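Long-range contact in putative ubiquinone biosynthesis protein (Nostoc punctiforme, PDB 3MSQ), which is of unknown function but belongs to the Coq4 family, and so probably takes part in ubiquinone biosynthesis or a related quinone pathway: residues L80-Y92 against W203-R215. Numbering follows the deposited sequence.
Sequences LAKLPEGTLGHVY and WDQLWDVQVSEIR
With CG anti to the carbonyl carbon (chi1 -67°), the indole of Trp-207 meets Leu-80 and Tyr-92, while Leu-88, its CG anti to the backbone N (chi1 176°), sets CD2 against Leu-206 CB and Trp-203 CE3. The motif is two helix N-termini joined through their backbones: N-caps Thr-87 and Gln-210 form a single beta bridge in this mostly helical Coq4 protein. Leu-88 N donates to Val-209 O (3.0 Å), and Val-211 N to Gly-86 O (3.0 Å, 168° at the hydrogen), so each helix's first residue is held by the other segment. Leu-80 CD2 sits over one indole face (CH-pi), 3.7 Å from the five-membered ring's centroid; Leu-88 CG lies 3.9 Å from Trp-207 CE3. The Tyr-92 ring is nearly parallel to the six-membered ring of Trp-207 but slid aside, barely overlapping it, with CD2 3.6 Å from Trp-207 CH2; its OH is hydrogen-bonded to Asp-127. Replacing Trp-207 by an alanine would probably leave Leu-80 and Tyr-92 without their shared aromatic partner and open a gap beside Leu-88. On the side of Leu-88 away from the indole, Ile-214 CD1 touches CB at 3.7 Å. Gly-89 N donates to Trp-207 O at 2.8 Å.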
loop_
_atom_site.group_PDB
_atom_site.type_symbol
_atom_site.label_atom_id
_atom_site.label_comp_id
_atom_site.label_asym_id
_atom_site.label_seq_id
_atom_site.Cartn_x
_atom_site.Cartn_y
_atom_site.Cartn_z
ATOM N N LEU A 80 -21.075 24.076 31.538
ATOM C CA LEU A 80 -19.671 23.859 31.881
ATOM C C LEU A 80 -18.940 25.190 31.884
ATOM O O LEU A 80 -18.140 25.438 32.786
ATOM C CB LEU A 80 -18.989 22.918 30.876
ATOM C CG LEU A 80 -19.309 21.435 30.947
ATOM C CD1 LEU A 80 -18.500 20.698 29.918
ATOM C CD2 LEU A 80 -19.020 20.868 32.324
ATOM N N ALA A 81 -19.232 26.056 30.873
ATOM C CA ALA A 81 -18.659 27.395 30.714
ATOM C C ALA A 81 -19.006 28.286 31.891
ATOM O O ALA A 81 -18.222 29.166 32.234
ATOM C CB ALA A 81 -19.155 28.013 29.424
ATOM N N LYS A 82 -20.163 28.034 32.539
ATOM C CA LYS A 82 -20.636 28.822 33.676
ATOM C C LYS A 82 -19.957 28.484 35.017
ATOM O O LYS A 82 -20.241 29.139 36.014
ATOM C CB LYS A 82 -22.170 28.814 33.742
ATOM C CG LYS A 82 -22.836 29.539 32.560
ATOM C CD LYS A 82 -24.345 29.340 32.532
ATOM C CE LYS A 82 -25.015 29.784 31.252
ATOM N NZ LYS A 82 -26.478 29.482 31.277
ATOM N N LEU A 83 -19.021 27.506 35.020
ATOM C CA LEU A 83 -18.233 27.072 36.187
ATOM C C LEU A 83 -17.090 28.067 36.485
ATOM O O LEU A 83 -16.781 28.877 35.602
ATOM C CB LEU A 83 -17.650 25.656 35.940
ATOM C CG LEU A 83 -18.620 24.463 36.027
ATOM C CD1 LEU A 83 -18.037 23.261 35.341
ATOM C CD2 LEU A 83 -18.934 24.103 37.461
ATOM N N PRO A 84 -16.433 28.029 37.686
ATOM C CA PRO A 84 -15.325 28.979 37.971
ATOM C C PRO A 84 -14.177 29.023 36.953
ATOM O O PRO A 84 -14.025 28.104 36.158
ATOM C CB PRO A 84 -14.833 28.539 39.352
ATOM C CG PRO A 84 -15.996 27.865 39.970
ATOM C CD PRO A 84 -16.683 27.151 38.849
ATOM N N GLU A 85 -13.356 30.078 37.003
ATOM C CA GLU A 85 -12.272 30.360 36.066
ATOM C C GLU A 85 -11.294 29.249 35.649
ATOM O O GLU A 85 -11.148 29.000 34.446
ATOM C CB GLU A 85 -11.553 31.679 36.411
ATOM C CG GLU A 85 -10.809 32.336 35.247
ATOM C CD GLU A 85 -11.606 32.585 33.975
ATOM O OE1 GLU A 85 -12.707 33.179 34.061
ATOM O OE2 GLU A 85 -11.122 32.188 32.888
ATOM N N GLY A 86 -10.604 28.632 36.595
ATOM C CA GLY A 86 -9.589 27.648 36.220
ATOM C C GLY A 86 -9.979 26.188 36.185
ATOM O O GLY A 86 -9.115 25.342 35.961
ATOM N N THR A 87 -11.266 25.882 36.428
ATOM C CA THR A 87 -11.811 24.516 36.460
ATOM C C THR A 87 -11.792 23.855 35.082
ATOM O O THR A 87 -11.843 24.552 34.073
ATOM C CB THR A 87 -13.219 24.484 37.076
ATOM O OG1 THR A 87 -14.154 25.080 36.171
ATOM C CG2 THR A 87 -13.280 25.151 38.440
ATOM N N LEU A 88 -11.754 22.505 35.059
ATOM C CA LEU A 88 -11.726 21.658 33.864
ATOM C C LEU A 88 -12.892 21.960 32.915
ATOM O O LEU A 88 -12.687 22.041 31.700
ATOM C CB LEU A 88 -11.731 20.183 34.284
ATOM C CG LEU A 88 -11.788 19.115 33.191
ATOM C CD1 LEU A 88 -10.513 19.065 32.418
ATOM C CD2 LEU A 88 -12.067 17.761 33.800
ATOM N N GLY A 89 -14.085 22.140 33.486
ATOM C CA GLY A 89 -15.304 22.470 32.755
ATOM C C GLY A 89 -15.178 23.750 31.961
ATOM O O GLY A 89 -15.379 23.738 30.748
ATOM N N HIS A 90 -14.786 24.843 32.641
ATOM C CA HIS A 90 -14.607 26.163 32.060
ATOM C C HIS A 90 -13.584 26.188 30.920
ATOM O O HIS A 90 -13.888 26.731 29.857
ATOM C CB HIS A 90 -14.236 27.180 33.150
ATOM C CG HIS A 90 -14.351 28.606 32.706
ATOM N ND1 HIS A 90 -15.517 29.328 32.894
ATOM C CD2 HIS A 90 -13.444 29.398 32.090
ATOM C CE1 HIS A 90 -15.283 30.528 32.392
ATOM N NE2 HIS A 90 -14.048 30.618 31.901
ATOM N N VAL A 91 -12.382 25.611 31.139
ATOM C CA VAL A 91 -11.288 25.576 30.161
ATOM C C VAL A 91 -11.714 24.828 28.892
ATOM O O VAL A 91 -11.517 25.348 27.787
ATOM C CB VAL A 91 -9.961 25.036 30.757
ATOM C CG1 VAL A 91 -8.832 25.065 29.724
ATOM C CG2 VAL A 91 -9.559 25.803 32.013
ATOM N N TYR A 92 -12.328 23.626 29.063
ATOM C CA TYR A 92 -12.807 22.757 27.978
ATOM C C TYR A 92 -13.862 23.448 27.130
ATOM O O TYR A 92 -13.697 23.518 25.913
ATOM C CB TYR A 92 -13.323 21.410 28.527
ATOM C CG TYR A 92 -13.703 20.406 27.455
ATOM C CD1 TYR A 92 -12.769 19.975 26.510
ATOM C CD2 TYR A 92 -14.989 19.864 27.400
ATOM C CE1 TYR A 92 -13.111 19.055 25.519
ATOM C CE2 TYR A 92 -15.340 18.933 26.419
ATOM C CZ TYR A 92 -14.397 18.529 25.482
ATOM O OH TYR A 92 -14.720 17.605 24.513
ATOM N N TRP A 203 -13.557 11.395 34.580
ATOM C CA TRP A 203 -13.604 12.797 34.138
ATOM C C TRP A 203 -14.851 13.616 34.477
ATOM O O TRP A 203 -14.715 14.784 34.834
ATOM C CB TRP A 203 -13.240 12.924 32.640
ATOM C CG TRP A 203 -11.886 12.376 32.293
ATOM C CD1 TRP A 203 -11.613 11.215 31.628
ATOM C CD2 TRP A 203 -10.625 12.940 32.654
ATOM N NE1 TRP A 203 -10.253 11.034 31.531
ATOM C CE2 TRP A 203 -9.620 12.080 32.152
ATOM C CE3 TRP A 203 -10.240 14.085 33.372
ATOM C CZ2 TRP A 203 -8.254 12.338 32.329
ATOM C CZ3 TRP A 203 -8.887 14.343 33.542
ATOM C CH2 TRP A 203 -7.911 13.481 33.020
ATOM N N ASP A 204 -16.058 13.008 34.373
ATOM C CA ASP A 204 -17.325 13.687 34.660
ATOM C C ASP A 204 -17.443 14.210 36.104
ATOM O O ASP A 204 -18.239 15.108 36.357
ATOM C CB ASP A 204 -18.541 12.864 34.198
ATOM C CG ASP A 204 -18.791 11.525 34.869
ATOM O OD1 ASP A 204 -18.117 11.225 35.881
ATOM O OD2 ASP A 204 -19.688 10.799 34.413
ATOM N N GLN A 205 -16.600 13.689 37.023
ATOM C CA GLN A 205 -16.513 14.082 38.438
ATOM C C GLN A 205 -15.452 15.185 38.689
ATOM O O GLN A 205 -15.319 15.683 39.816
ATOM C CB GLN A 205 -16.205 12.842 39.297
ATOM C CG GLN A 205 -17.425 11.980 39.595
ATOM C CD GLN A 205 -17.060 10.531 39.776
ATOM O OE1 GLN A 205 -17.570 9.656 39.050
ATOM N NE2 GLN A 205 -16.156 10.242 40.736
ATOM N N LEU A 206 -14.702 15.555 37.636
ATOM C CA LEU A 206 -13.628 16.545 37.725
ATOM C C LEU A 206 -13.912 17.890 37.026
ATOM O O LEU A 206 -13.046 18.766 37.061
ATOM C CB LEU A 206 -12.299 15.941 37.201
ATOM C CG LEU A 206 -11.725 14.700 37.892
ATOM C CD1 LEU A 206 -10.530 14.166 37.116
ATOM C CD2 LEU A 206 -11.319 14.994 39.318
ATOM N N TRP A 207 -15.104 18.068 36.406
ATOM C CA TRP A 207 -15.463 19.307 35.698
ATOM C C TRP A 207 -15.334 20.569 36.588
ATOM O O TRP A 207 -14.946 21.623 36.089
ATOM C CB TRP A 207 -16.898 19.239 35.147
ATOM C CG TRP A 207 -17.183 18.259 34.041
ATOM C CD1 TRP A 207 -18.177 17.326 34.030
ATOM C CD2 TRP A 207 -16.601 18.238 32.725
ATOM N NE1 TRP A 207 -18.227 16.697 32.811
ATOM C CE2 TRP A 207 -17.269 17.234 31.988
ATOM C CE3 TRP A 207 -15.562 18.945 32.105
ATOM C CZ2 TRP A 207 -16.916 16.908 30.666
ATOM C CZ3 TRP A 207 -15.221 18.627 30.797
ATOM C CH2 TRP A 207 -15.892 17.617 30.093
ATOM N N ASP A 208 -15.672 20.446 37.893
ATOM C CA ASP A 208 -15.663 21.506 38.907
ATOM C C ASP A 208 -14.333 21.612 39.688
ATOM O O ASP A 208 -14.259 22.351 40.676
ATOM C CB ASP A 208 -16.843 21.304 39.882
ATOM C CG ASP A 208 -16.745 20.068 40.770
ATOM O OD1 ASP A 208 -16.684 18.935 40.221
ATOM O OD2 ASP A 208 -16.761 20.228 42.012
ATOM N N VAL A 209 -13.297 20.869 39.254
ATOM C CA VAL A 209 -11.966 20.843 39.876
ATOM C C VAL A 209 -10.994 21.654 39.003
ATOM O O VAL A 209 -11.026 21.530 37.772
ATOM C CB VAL A 209 -11.461 19.379 40.110
ATOM C CG1 VAL A 209 -10.113 19.345 40.830
ATOM C CG2 VAL A 209 -12.494 18.547 40.877
ATOM N N GLN A 210 -10.123 22.466 39.638
ATOM C CA GLN A 210 -9.116 23.256 38.928
ATOM C C GLN A 210 -8.185 22.355 38.128
ATOM O O GLN A 210 -7.844 21.269 38.589
ATOM C CB GLN A 210 -8.293 24.070 39.931
ATOM C CG GLN A 210 -9.042 25.246 40.540
ATOM C CD GLN A 210 -9.252 26.390 39.579
ATOM O OE1 GLN A 210 -10.388 26.781 39.309
ATOM N NE2 GLN A 210 -8.164 26.981 39.076
ATOM N N VAL A 211 -7.768 22.805 36.941
ATOM C CA VAL A 211 -6.863 22.045 36.059
ATOM C C VAL A 211 -5.513 21.811 36.760
ATOM O O VAL A 211 -4.991 20.688 36.716
ATOM C CB VAL A 211 -6.717 22.667 34.634
ATOM C CG1 VAL A 211 -5.694 21.921 33.781
ATOM C CG2 VAL A 211 -8.052 22.726 33.910
ATOM N N SER A 212 -4.981 22.861 37.431
ATOM C CA SER A 212 -3.732 22.818 38.202
ATOM C C SER A 212 -3.812 21.757 39.312
ATOM O O SER A 212 -2.847 21.027 39.526
ATOM C CB SER A 212 -3.419 24.191 38.793
ATOM O OG SER A 212 -4.578 24.863 39.261
ATOM N N GLU A 213 -4.996 21.639 39.966
ATOM C CA GLU A 213 -5.299 20.657 41.013
ATOM C C GLU A 213 -5.311 19.243 40.424
ATOM O O GLU A 213 -4.729 18.346 41.037
ATOM C CB GLU A 213 -6.636 20.987 41.719
ATOM C CG GLU A 213 -7.003 20.097 42.909
ATOM C CD GLU A 213 -6.040 20.066 44.085
ATOM O OE1 GLU A 213 -5.617 21.152 44.548
ATOM O OE2 GLU A 213 -5.732 18.951 44.564
ATOM N N ILE A 214 -5.954 19.047 39.233
ATOM C CA ILE A 214 -6.005 17.753 38.537
ATOM C C ILE A 214 -4.573 17.316 38.182
ATOM O O ILE A 214 -4.200 16.181 38.477
ATOM C CB ILE A 214 -6.952 17.757 37.294
ATOM C CG1 ILE A 214 -8.396 18.128 37.686
ATOM C CG2 ILE A 214 -6.924 16.405 36.567
ATOM C CD1 ILE A 214 -9.327 18.448 36.516
ATOM N N ARG A 215 -3.768 18.225 37.590
ATOM C CA ARG A 215 -2.369 17.971 37.217
ATOM C C ARG A 215 -1.538 17.553 38.445
ATOM O O ARG A 215 -0.692 16.666 38.337
ATOM C CB ARG A 215 -1.745 19.209 36.558
ATOM C CG ARG A 215 -2.244 19.512 35.167
ATOM C CD ARG A 215 -1.464 20.666 34.603
ATOM N NE ARG A 215 -1.767 20.929 33.196
ATOM C CZ ARG A 215 -2.205 22.097 32.741
ATOM N NH1 ARG A 215 -2.401 23.113 33.576
ATOM N NH2 ARG A 215 -2.450 22.262 31.447
#